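Local coordinates for Endoglucanase(Endo-1,4-beta-glucanase)protein (PDB 6R2J) that probably hydrolyses beta-1,4-glycosidic bonds in cellulose as a glycosyl hydrolase family 5 endoglucanase, and binds cellobiose, at residues A[267-270]-A[271-275]. Residues are numbered along the deposited sequence; the frame is centred on the assembly and turned at random.
Sequences DNLL and AYLND
The phenol ring of Y272 stands off the backbone of 267-270, with the carbonyl oxygen of L269 approaching it obliquely and CB of Y272 lying 3.4 Å from L269 O. With CG anti to the backbone N (chi1 174°), the ring is carried away from the preceding turn and packs on V231, A234, R235 and I238 of helix 229-244. The polar side chains are held from outside the two segments: ND2 of N268 is hydrogen-bonded to the carbonyl O of P227, OD1 and ND2 of N274 to H14 NE2 and the carbonyl O of H313, and OD1 of D267 to H313 NE2, with a salt bridge to K312 NZ as well. Both segments belong to helix 260-276, one of the helices surrounding the parallel strands of the family 5 TIM barrel, and successive i to i+4 bonds join them. The shortest, 2.8 Å from L273 N to L269 O, is nearly collinear with the carbonyl (166°); N274 N to L270 O follows at 2.9 Å, and the hydrogen bond from A271 N to D267 O is 3.1 Å long. On the buried side, L269 and L273 cross obliquely one turn apart, CD1 of L269 meeting CG of L273 at 4.0 Å. More loosely, CD2 of L270 comes within 4.3 Å of CD1 of L273, and L270 and L273 both rest on H14 and S280, at the starts of strands 14-18 and 280-285.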
loop_
_atom_site.group_PDB
_atom_site.type_symbol
_atom_site.label_atom_id
_atom_site.label_comp_id
_atom_site.label_asym_id
_atom_site.label_seq_id
_atom_site.Cartn_x
_atom_site.Cartn_y
_atom_site.Cartn_z
ATOM N N ASP A 267 -12.486 -14.099 -1.598
ATOM C CA ASP A 267 -12.455 -15.120 -0.554
ATOM C C ASP A 267 -11.294 -16.101 -0.751
ATOM O O ASP A 267 -10.546 -16.401 0.186
ATOM C CB ASP A 267 -13.792 -15.864 -0.565
ATOM C CG ASP A 267 -14.254 -16.239 0.848
ATOM O OD1 ASP A 267 -14.502 -15.297 1.679
ATOM O OD2 ASP A 267 -14.383 -17.470 1.104
ATOM N N ASN A 268 -11.114 -16.595 -1.966
ATOM C CA ASN A 268 -10.048 -17.567 -2.164
ATOM C C ASN A 268 -8.676 -16.914 -2.102
ATOM O O ASN A 268 -7.713 -17.546 -1.657
ATOM C CB ASN A 268 -10.250 -18.255 -3.500
ATOM C CG ASN A 268 -11.471 -19.103 -3.522
ATOM O OD1 ASN A 268 -11.818 -19.723 -2.511
ATOM N ND2 ASN A 268 -12.141 -19.149 -4.672
ATOM N N LEU A 269 -8.556 -15.670 -2.574
ATOM C CA LEU A 269 -7.282 -14.967 -2.442
ATOM C C LEU A 269 -6.897 -14.792 -0.972
ATOM O O LEU A 269 -5.798 -15.171 -0.560
ATOM C CB LEU A 269 -7.351 -13.618 -3.153
ATOM C CG LEU A 269 -6.161 -12.714 -2.884
ATOM C CD1 LEU A 269 -4.858 -13.234 -3.510
ATOM C CD2 LEU A 269 -6.482 -11.275 -3.348
ATOM N N LEU A 270 -7.780 -14.201 -0.167
ATOM C CA LEU A 270 -7.457 -13.987 1.241
ATOM C C LEU A 270 -7.125 -15.302 1.952
ATOM O O LEU A 270 -6.239 -15.335 2.815
ATOM C CB LEU A 270 -8.602 -13.241 1.933
ATOM C CG LEU A 270 -8.743 -11.759 1.547
ATOM C CD1 LEU A 270 -9.907 -11.086 2.330
ATOM C CD2 LEU A 270 -7.485 -10.949 1.768
ATOM N N ALA A 271 -7.812 -16.395 1.594
ATOM C CA ALA A 271 -7.524 -17.690 2.198
ATOM C C ALA A 271 -6.104 -18.122 1.878
ATOM O O ALA A 271 -5.359 -18.559 2.764
ATOM C CB ALA A 271 -8.530 -18.727 1.685
ATOM N N TYR A 272 -5.707 -17.970 0.609
ATOM C CA TYR A 272 -4.352 -18.278 0.168
ATOM C C TYR A 272 -3.326 -17.388 0.855
ATOM O O TYR A 272 -2.251 -17.848 1.251
ATOM C CB TYR A 272 -4.277 -18.071 -1.347
ATOM C CG TYR A 272 -2.904 -18.219 -1.942
ATOM C CD1 TYR A 272 -2.198 -19.414 -1.815
ATOM C CD2 TYR A 272 -2.320 -17.176 -2.669
ATOM C CE1 TYR A 272 -0.944 -19.574 -2.366
ATOM C CE2 TYR A 272 -1.054 -17.321 -3.239
ATOM C CZ TYR A 272 -0.371 -18.522 -3.083
ATOM O OH TYR A 272 0.871 -18.685 -3.647
ATOM N N LEU A 273 -3.625 -16.102 0.987
ATOM C CA LEU A 273 -2.713 -15.215 1.693
ATOM C C LEU A 273 -2.498 -15.664 3.129
ATOM O O LEU A 273 -1.362 -15.699 3.609
ATOM C CB LEU A 273 -3.268 -13.806 1.626
ATOM C CG LEU A 273 -3.261 -13.288 0.195
ATOM C CD1 LEU A 273 -3.584 -11.802 0.262
ATOM C CD2 LEU A 273 -1.937 -13.521 -0.499
ATOM N N ASN A 274 -3.575 -16.032 3.822
ATOM C CA ASN A 274 -3.451 -16.510 5.192
ATOM C C ASN A 274 -2.574 -17.745 5.262
ATOM O O ASN A 274 -1.740 -17.862 6.165
ATOM C CB ASN A 274 -4.820 -16.834 5.788
ATOM C CG ASN A 274 -5.433 -15.666 6.531
ATOM O OD1 ASN A 274 -4.804 -14.631 6.702
ATOM N ND2 ASN A 274 -6.664 -15.826 6.979
ATOM N N ASP A 275 -2.741 -18.680 4.307
ATOM C CA ASP A 275 -1.957 -19.914 4.340
ATOM C C ASP A 275 -0.455 -19.626 4.277
ATOM O O ASP A 275 0.364 -20.459 4.701
ATOM C CB ASP A 275 -2.351 -20.797 3.159
ATOM C CG ASP A 275 -3.776 -21.249 3.229
ATOM O OD1 ASP A 275 -4.345 -21.291 4.357
ATOM O OD2 ASP A 275 -4.320 -21.579 2.141
#